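Local coordinates for restriction endonuclease PacI (Pseudomonas alcaligenes, PDB 3LDY), which probably cuts double-stranded DNA at a rare AT-rich eight-base-pair site, working as a homodimer with an HNH-type (beta-beta-alpha-metal) active site, at residues Ala12-Tyr17 and Gly56-Arg61; Gly90-Asp95 and Ile111-Lys116. All coordinates share one frame; numbering follows the deposited sequence.

Interaction 1 (Ala12-Tyr17 and Gly56-Arg61); sequences AADEFY and GLSAQR. With nucleotides of chain C.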
loop_
_atom_site.group_PDB
_atom_site.type_symbol
_atom_site.label_atom_id
_atom_site.label_comp_id
_atom_site.label_asym_id
_atom_site.label_seq_id
_atom_site.Cartn_x
_atom_site.Cartn_y
_atom_site.Cartn_z
ATOM N N ALA A 12 5.477 -30.671 -9.970
ATOM C CA ALA A 12 6.630 -30.571 -9.083
ATOM C C ALA A 12 6.241 -30.050 -7.687
ATOM O O ALA A 12 5.219 -29.347 -7.521
ATOM C CB ALA A 12 7.703 -29.695 -9.707
ATOM N N ALA A 13 7.052 -30.408 -6.688
ATOM C CA ALA A 13 6.880 -29.921 -5.316
ATOM C C ALA A 13 6.654 -28.409 -5.221
ATOM O O ALA A 13 5.977 -27.959 -4.301
ATOM C CB ALA A 13 8.081 -30.306 -4.455
ATOM N N ASP A 14 7.236 -27.629 -6.139
ATOM C CA ASP A 14 7.104 -26.152 -6.074
ATOM C C ASP A 14 5.716 -25.603 -6.520
ATOM O O ASP A 14 5.467 -24.397 -6.428
ATOM C CB ASP A 14 8.269 -25.436 -6.795
ATOM C CG ASP A 14 8.258 -25.645 -8.303
ATOM O OD1 ASP A 14 7.524 -26.523 -8.787
ATOM O OD2 ASP A 14 8.997 -24.923 -9.016
ATOM N N GLU A 15 4.833 -26.493 -6.992
ATOM C CA GLU A 15 3.442 -26.147 -7.316
ATOM C C GLU A 15 2.537 -26.397 -6.134
ATOM O O GLU A 15 1.336 -26.087 -6.191
ATOM C CB GLU A 15 2.897 -27.010 -8.441
ATOM C CG GLU A 15 2.920 -26.448 -9.859
ATOM C CD GLU A 15 2.844 -24.946 -9.998
ATOM O OE1 GLU A 15 1.792 -24.303 -9.781
ATOM O OE2 GLU A 15 3.873 -24.406 -10.407
ATOM N N PHE A 16 3.104 -26.987 -5.083
ATOM C CA PHE A 16 2.364 -27.263 -3.852
ATOM C C PHE A 16 2.769 -26.329 -2.698
ATOM O O PHE A 16 3.795 -25.637 -2.778
ATOM C CB PHE A 16 2.477 -28.768 -3.491
ATOM C CG PHE A 16 1.797 -29.677 -4.511
ATOM C CD1 PHE A 16 2.543 -30.357 -5.470
ATOM C CD2 PHE A 16 0.399 -29.788 -4.542
ATOM C CE1 PHE A 16 1.907 -31.176 -6.432
ATOM C CE2 PHE A 16 -0.252 -30.582 -5.505
ATOM C CZ PHE A 16 0.504 -31.285 -6.453
ATOM N N TYR A 17 1.942 -26.295 -1.649
ATOM C CA TYR A 17 2.176 -25.484 -0.452
ATOM C C TYR A 17 3.057 -26.227 0.570
ATOM O O TYR A 17 3.228 -27.438 0.476
ATOM C CB TYR A 17 0.835 -25.090 0.179
ATOM C CG TYR A 17 0.069 -24.059 -0.634
ATOM C CD1 TYR A 17 -1.034 -24.426 -1.424
ATOM C CD2 TYR A 17 0.462 -22.711 -0.632
ATOM C CE1 TYR A 17 -1.737 -23.451 -2.189
ATOM C CE2 TYR A 17 -0.226 -21.749 -1.400
ATOM C CZ TYR A 17 -1.314 -22.121 -2.164
ATOM O OH TYR A 17 -1.963 -21.144 -2.895
ATOM N N GLY A 56 0.167 -21.000 -15.387
ATOM C CA GLY A 56 1.424 -21.681 -15.733
ATOM C C GLY A 56 2.026 -22.390 -14.526
ATOM O O GLY A 56 1.299 -22.900 -13.675
ATOM N N LEU A 57 3.355 -22.397 -14.434
ATOM C CA LEU A 57 4.032 -23.129 -13.372
ATOM C C LEU A 57 4.945 -22.249 -12.522
ATOM O O LEU A 57 5.470 -21.238 -12.991
ATOM C CB LEU A 57 4.809 -24.310 -13.950
ATOM C CG LEU A 57 3.974 -25.381 -14.648
ATOM C CD1 LEU A 57 4.915 -26.289 -15.407
ATOM C CD2 LEU A 57 3.060 -26.181 -13.661
ATOM N N SER A 58 5.155 -22.674 -11.279
ATOM C CA SER A 58 5.792 -21.848 -10.248
ATOM C C SER A 58 7.113 -21.162 -10.645
ATOM O O SER A 58 7.287 -19.963 -10.393
ATOM C CB SER A 58 5.951 -22.642 -8.957
ATOM O OG SER A 58 6.396 -21.779 -7.920
ATOM N N ALA A 59 8.017 -21.894 -11.291
ATOM C CA ALA A 59 9.346 -21.359 -11.643
ATOM C C ALA A 59 9.309 -20.329 -12.780
ATOM O O ALA A 59 10.287 -19.593 -12.991
ATOM C CB ALA A 59 10.326 -22.494 -11.978
ATOM N N GLN A 60 8.181 -20.253 -13.478
ATOM C CA GLN A 60 7.997 -19.292 -14.572
ATOM C C GLN A 60 7.280 -18.018 -14.151
ATOM O O GLN A 60 7.242 -17.040 -14.901
ATOM C CB GLN A 60 7.232 -19.941 -15.720
ATOM C CG GLN A 60 8.014 -21.042 -16.391
ATOM C CD GLN A 60 9.418 -20.596 -16.677
ATOM O OE1 GLN A 60 9.633 -19.675 -17.468
ATOM N NE2 GLN A 60 10.393 -21.228 -16.019
ATOM N N ARG A 61 6.709 -18.023 -12.943
ATOM C CA ARG A 61 5.931 -16.881 -12.444
ATOM C C ARG A 61 6.778 -15.757 -11.836
ATOM O O ARG A 61 7.621 -16.001 -10.981
ATOM C CB ARG A 61 4.870 -17.340 -11.445
ATOM C CG ARG A 61 3.790 -18.181 -12.082
ATOM C CD ARG A 61 2.559 -18.257 -11.224
ATOM N NE ARG A 61 2.696 -19.172 -10.075
ATOM C CZ ARG A 61 2.464 -20.486 -10.108
ATOM N NH1 ARG A 61 2.140 -21.095 -11.239
ATOM N NH2 ARG A 61 2.586 -21.215 -9.000
ATOM P P DA C 5 -1.343 -18.261 -0.675
ATOM O OP1 DA C 5 0.098 -18.079 -0.946
ATOM O OP2 DA C 5 -2.245 -18.798 -1.725
ATOM O "O5'" DA C 5 -1.567 -19.225 0.579
ATOM C "C5'" DA C 5 -0.661 -19.253 1.679
ATOM C "C4'" DA C 5 -1.200 -20.157 2.789
ATOM O "O4'" DA C 5 -2.531 -19.698 3.145
ATOM C "C3'" DA C 5 -1.388 -21.643 2.489
ATOM O "O3'" DA C 5 -1.350 -22.404 3.709
ATOM C "C2'" DA C 5 -2.807 -21.683 1.919
ATOM C "C1'" DA C 5 -3.517 -20.654 2.804
ATOM N N9 DA C 5 -4.644 -19.965 2.168
ATOM C C8 DA C 5 -4.775 -19.671 0.832
ATOM N N7 DA C 5 -5.878 -19.054 0.531
ATOM C C5 DA C 5 -6.523 -18.902 1.739
ATOM C C6 DA C 5 -7.761 -18.313 2.094
ATOM N N6 DA C 5 -8.583 -17.743 1.205
ATOM N N1 DA C 5 -8.119 -18.338 3.402
ATOM C C2 DA C 5 -7.301 -18.915 4.278
ATOM N N3 DA C 5 -6.121 -19.492 4.064
ATOM C C4 DA C 5 -5.783 -19.461 2.765
ATOM P P DG C 6 -0.473 -23.726 3.915
ATOM O OP1 DG C 6 0.937 -23.372 3.694
ATOM O OP2 DG C 6 -1.050 -24.811 3.093
ATOM O "O5'" DG C 6 -0.777 -24.113 5.444
ATOM C "C5'" DG C 6 -1.042 -23.033 6.359
ATOM C "C4'" DG C 6 -2.470 -23.063 6.891
ATOM O "O4'" DG C 6 -3.442 -22.738 5.877
ATOM C "C3'" DG C 6 -2.962 -24.385 7.470
ATOM O "O3'" DG C 6 -3.167 -24.177 8.856
ATOM C "C2'" DG C 6 -4.289 -24.656 6.760
ATOM C "C1'" DG C 6 -4.662 -23.251 6.341
ATOM N N9 DG C 6 -5.597 -23.128 5.238
ATOM C C8 DG C 6 -5.397 -23.530 3.942
ATOM N N7 DG C 6 -6.407 -23.263 3.167
ATOM C C5 DG C 6 -7.323 -22.650 4.007
ATOM C C6 DG C 6 -8.610 -22.147 3.729
ATOM O O6 DG C 6 -9.202 -22.127 2.653
ATOM N N1 DG C 6 -9.227 -21.599 4.844
ATOM C C2 DG C 6 -8.661 -21.544 6.091
ATOM N N2 DG C 6 -9.422 -20.977 7.030
ATOM N N3 DG C 6 -7.448 -22.011 6.377
ATOM C C4 DG C 6 -6.843 -22.554 5.287
HETATM O O HOH W 1 8.075 -24.993 -11.605
HETATM O O HOH W 2 -0.656 -24.293 -11.225
#
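Glu15 reaches across to Ser58 and Arg61 and joins two short 3-10 turns, 13-15 and 58-60. The first turn lies between the paired cysteines of what is probably a four-cysteine zinc site (Cys4, Cys7, Cys24, Cys27). The second follows helix 48-55. The Glu15 side chain is bent at CB-CG (chi2 -28°), which turns its carboxylate toward the second turn. The two oxygens then do different work. OE1 lies at the edge of the Arg61 guanidinium, near its plane, and takes a salt-bridged hydrogen bond from NH2 of 3.3 Å at 161°. The carboxylate and guanidinium planes stand 86° apart, so the two groups meet nearly perpendicular and not as a flat bidentate pair. OE2 points at the start of the 3-10 turn, at Ser58 N. That distance, 2.3 Å, is very short and its exact value is doubtful. Leu57 crosses Glu15 at about a right angle, with CD2 3.8 Å from Glu15 CG. Ser58 CA sits 3.5 Å above one guanidinium face, toward its rim. Glu70 is the second acid here: it pairs with Arg61 NE and bonds Ser58 OG. A leucine in place of Arg61 would probably leave Glu15 OE1 without its guanidinium partner and take from Glu70 its salt bridge to NE. Farther out, a water bridges the turns, 2.7 Å from Asp14 OD2 and 3.1 Å from Ala59 N. Beyond the first turn, Tyr17 lays one ring face over the DA5 sugar of chain C, and its OH donates to OP2 of that nucleotide at 2.6 Å.

Interaction 2 (Gly90-Asp95 and Ile111-Lys116); sequences GVDRSD and ICNRIK. With CA (calcium ion), chain F; ZN (zinc ion), chain D; nucleotides of chain C; nucleotides of chain B.
The Asp92 carboxylate and the Asn113 amide both turn OD1 to one calcium ion, at 2.5 Å from Asp92 OD1 and 2.4 Å from Asn113 OD1. The Arg93 guanidinium presents its edge to DT3 of chain C: NE donates to OP2 at 3.0 Å and NH2 binds the same oxygen, while a calcium-bound water lies over one face, toward its rim. Its NH1 is bonded to the backbone oxygens of Ser96 and Glu98. Arg114 offers a face instead, with N7 of DA8 of chain B 3.3 Å above the centre of its guanidinium plane. OP1 of DT3, two waters and a further DNA phosphate complete the calcium shell. Lys116 comes at Asp92 from the opposite direction. Its chain is extended until a bend at the last torsion (chi4 -73°) brings NZ to the syn lone pair of Asp92 OD1 at 2.8 Å. NZ also donates to Ser94 O at 2.7 Å, and weakly to Arg93 O. Thus Asp92 OD1 is shared by metal and ammonium, while OD2 is bonded to Tyr65 OH. Asn113 ND2 gives a weak bond to Val91 O, which helps hold the amide with its oxygen on the metal. This is the beta-beta-alpha-metal arrangement of HNH nucleases. Strand 90-93 pairs antiparallel with 105-108; the short axes of 90-93 and 111-116 run 21° apart. On the helix, Cys112 binds zinc, and Ile115 packs on helix 122-138 and on Ile115 of the second subunit.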
loop_
_atom_site.group_PDB
_atom_site.type_symbol
_atom_site.label_atom_id
_atom_site.label_comp_id
_atom_site.label_asym_id
_atom_site.label_seq_id
_atom_site.Cartn_x
_atom_site.Cartn_y
_atom_site.Cartn_z
ATOM N N GLY A 90 -0.369 -13.721 -7.106
ATOM C CA GLY A 90 -1.803 -13.692 -7.406
ATOM C C GLY A 90 -2.107 -12.906 -8.660
ATOM O O GLY A 90 -1.213 -12.584 -9.439
ATOM N N VAL A 91 -3.379 -12.623 -8.886
ATOM C CA VAL A 91 -3.760 -11.877 -10.074
ATOM C C VAL A 91 -4.307 -10.494 -9.707
ATOM O O VAL A 91 -5.053 -10.328 -8.726
ATOM C CB VAL A 91 -4.644 -12.713 -11.119
ATOM C CG1 VAL A 91 -5.050 -14.090 -10.611
ATOM C CG2 VAL A 91 -5.816 -11.951 -11.654
ATOM N N ASP A 92 -3.838 -9.512 -10.459
ATOM C CA ASP A 92 -4.256 -8.141 -10.340
ATOM C C ASP A 92 -5.296 -7.926 -11.437
ATOM O O ASP A 92 -5.044 -8.285 -12.583
ATOM C CB ASP A 92 -3.030 -7.248 -10.588
ATOM C CG ASP A 92 -3.393 -5.805 -10.965
ATOM O OD1 ASP A 92 -4.278 -5.206 -10.314
ATOM O OD2 ASP A 92 -2.755 -5.245 -11.896
ATOM N N ARG A 93 -6.461 -7.375 -11.079
ATOM C CA ARG A 93 -7.454 -6.885 -12.061
ATOM C C ARG A 93 -6.889 -5.543 -12.520
ATOM O O ARG A 93 -7.093 -4.507 -11.864
ATOM C CB ARG A 93 -8.852 -6.735 -11.418
ATOM C CG ARG A 93 -9.412 -8.068 -10.836
ATOM C CD ARG A 93 -10.737 -7.908 -10.041
ATOM N NE ARG A 93 -10.511 -7.157 -8.800
ATOM C CZ ARG A 93 -10.810 -5.873 -8.627
ATOM N NH1 ARG A 93 -11.400 -5.183 -9.596
ATOM N NH2 ARG A 93 -10.533 -5.276 -7.470
ATOM N N SER A 94 -6.136 -5.553 -13.615
ATOM C CA SER A 94 -5.302 -4.392 -13.889
ATOM C C SER A 94 -6.118 -3.082 -13.944
ATOM O O SER A 94 -5.719 -2.120 -13.300
ATOM C CB SER A 94 -4.435 -4.596 -15.108
ATOM O OG SER A 94 -5.275 -4.780 -16.173
ATOM N N ASP A 95 -7.236 -3.056 -14.690
ATOM C CA ASP A 95 -8.283 -2.043 -14.511
ATOM C C ASP A 95 -9.088 -2.477 -13.289
ATOM O O ASP A 95 -9.830 -3.458 -13.326
ATOM C CB ASP A 95 -9.179 -1.909 -15.777
ATOM C CG ASP A 95 -10.321 -0.901 -15.617
ATOM O OD1 ASP A 95 -10.920 -0.523 -16.651
ATOM O OD2 ASP A 95 -10.651 -0.467 -14.484
ATOM N N ILE A 111 2.393 -7.705 -2.456
ATOM C CA ILE A 111 2.906 -6.375 -2.103
ATOM C C ILE A 111 2.525 -5.353 -3.183
ATOM O O ILE A 111 1.933 -4.316 -2.885
ATOM C CB ILE A 111 4.443 -6.402 -1.818
ATOM C CG1 ILE A 111 4.675 -6.960 -0.404
ATOM C CG2 ILE A 111 5.037 -4.993 -1.924
ATOM C CD1 ILE A 111 6.124 -7.390 -0.114
ATOM N N CYS A 112 2.804 -5.656 -4.448
ATOM C CA CYS A 112 2.469 -4.715 -5.504
ATOM C C CYS A 112 0.964 -4.563 -5.667
ATOM O O CYS A 112 0.465 -3.476 -5.978
ATOM C CB CYS A 112 3.086 -5.179 -6.823
ATOM S SG CYS A 112 4.849 -4.781 -6.903
ATOM N N ASN A 113 0.257 -5.676 -5.483
ATOM C CA ASN A 113 -1.200 -5.685 -5.639
ATOM C C ASN A 113 -1.926 -4.752 -4.651
ATOM O O ASN A 113 -2.829 -4.016 -5.034
ATOM C CB ASN A 113 -1.726 -7.125 -5.549
ATOM C CG ASN A 113 -2.863 -7.377 -6.523
ATOM O OD1 ASN A 113 -3.367 -6.441 -7.139
ATOM N ND2 ASN A 113 -3.243 -8.632 -6.701
ATOM N N ARG A 114 -1.544 -4.823 -3.377
ATOM C CA ARG A 114 -2.009 -3.880 -2.365
ATOM C C ARG A 114 -1.497 -2.457 -2.554
ATOM O O ARG A 114 -2.232 -1.510 -2.346
ATOM C CB ARG A 114 -1.621 -4.388 -0.986
ATOM C CG ARG A 114 -2.566 -5.457 -0.517
ATOM C CD ARG A 114 -2.377 -5.532 0.906
ATOM N NE ARG A 114 -3.342 -6.308 1.657
ATOM C CZ ARG A 114 -2.960 -7.107 2.651
ATOM N NH1 ARG A 114 -1.656 -7.242 2.934
ATOM N NH2 ARG A 114 -3.864 -7.765 3.368
ATOM N N ILE A 115 -0.261 -2.278 -2.989
ATOM C CA ILE A 115 0.196 -0.902 -3.269
ATOM C C ILE A 115 -0.661 -0.207 -4.340
ATOM O O ILE A 115 -1.158 0.925 -4.158
ATOM C CB ILE A 115 1.702 -0.862 -3.576
ATOM C CG1 ILE A 115 2.477 -1.114 -2.259
ATOM C CG2 ILE A 115 2.093 0.489 -4.251
ATOM C CD1 ILE A 115 3.858 -1.521 -2.474
ATOM N N LYS A 116 -0.862 -0.923 -5.432
ATOM C CA LYS A 116 -1.637 -0.457 -6.554
ATOM C C LYS A 116 -3.052 -0.186 -6.089
ATOM O O LYS A 116 -3.647 0.822 -6.480
ATOM C CB LYS A 116 -1.637 -1.514 -7.682
ATOM C CG LYS A 116 -2.535 -1.201 -8.866
ATOM C CD LYS A 116 -2.288 -2.233 -10.059
ATOM C CE LYS A 116 -3.250 -2.020 -11.199
ATOM N NZ LYS A 116 -4.643 -2.494 -10.879
HETATM CA CA CA F . -5.303 -5.468 -8.106
HETATM ZN ZN ZN D . 5.639 -7.042 -7.159
ATOM P P DT C 3 -7.255 -7.417 -6.788
ATOM O OP1 DT C 3 -6.708 -7.335 -8.148
ATOM O OP2 DT C 3 -8.732 -7.596 -6.471
ATOM O "O5'" DT C 3 -6.506 -8.623 -6.037
ATOM C "C5'" DT C 3 -7.107 -9.383 -4.966
ATOM C "C4'" DT C 3 -5.969 -9.809 -4.035
ATOM O "O4'" DT C 3 -6.357 -9.376 -2.720
ATOM C "C3'" DT C 3 -5.651 -11.307 -3.880
ATOM O "O3'" DT C 3 -4.273 -11.489 -3.592
ATOM C "C2'" DT C 3 -6.455 -11.745 -2.668
ATOM C "C1'" DT C 3 -6.539 -10.470 -1.853
ATOM N N1 DT C 3 -7.865 -10.315 -1.184
ATOM C C2 DT C 3 -7.864 -10.225 0.192
ATOM O O2 DT C 3 -6.844 -10.264 0.825
ATOM N N3 DT C 3 -9.091 -10.110 0.817
ATOM C C4 DT C 3 -10.300 -10.064 0.187
ATOM O O4 DT C 3 -11.333 -9.963 0.838
ATOM C C5 DT C 3 -10.246 -10.157 -1.276
ATOM C C7 DT C 3 -11.528 -10.110 -2.052
ATOM C C6 DT C 3 -9.047 -10.289 -1.901
ATOM P P DA B 8 -5.965 -6.459 8.407
ATOM O OP1 DA B 8 -5.940 -6.563 9.884
ATOM O OP2 DA B 8 -6.441 -5.231 7.777
ATOM O "O5'" DA B 8 -4.515 -6.770 7.821
ATOM C "C5'" DA B 8 -3.890 -8.043 8.014
ATOM C "C4'" DA B 8 -2.401 -7.757 8.125
ATOM O "O4'" DA B 8 -1.927 -7.180 6.870
ATOM C "C3'" DA B 8 -2.061 -6.722 9.162
ATOM O "O3'" DA B 8 -0.867 -7.122 9.809
ATOM C "C2'" DA B 8 -1.796 -5.457 8.363
ATOM C "C1'" DA B 8 -1.205 -6.006 7.073
ATOM N N9 DA B 8 -1.498 -5.167 5.915
ATOM C C8 DA B 8 -2.749 -4.965 5.404
ATOM N N7 DA B 8 -2.789 -4.165 4.373
ATOM C C5 DA B 8 -1.481 -3.817 4.151
ATOM C C6 DA B 8 -0.905 -3.000 3.165
ATOM N N6 DA B 8 -1.631 -2.365 2.208
ATOM N N1 DA B 8 0.452 -2.838 3.217
ATOM C C2 DA B 8 1.125 -3.490 4.184
ATOM N N3 DA B 8 0.663 -4.307 5.149
ATOM C C4 DA B 8 -0.659 -4.427 5.094
HETATM O O HOH W 3 -7.103 -4.050 -9.106
HETATM O O HOH W 4 -4.389 -3.334 -7.166
#

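Both segments of interaction 1 precede those of interaction 2 along the chain. Their centres are about 20 Å apart, with the middle of the chain between them, and their nearest atoms are about 7 Å apart without touching. They share no helix or strand. Helix 48-55 connects them indirectly: it runs into segment 56-61, and its Phe51 and Trp54 pack on Val91 of interaction 2. The Glu15 side chain of interaction 1 lies about 8 Å from one zinc, while interaction 2 supplies Cys112 as a ligand of the other. Interaction 1 joins two loops, whereas interaction 2 holds the metal centre on DNA. Both segment pairs reach the same DNA strand, chain C, at different nucleotides.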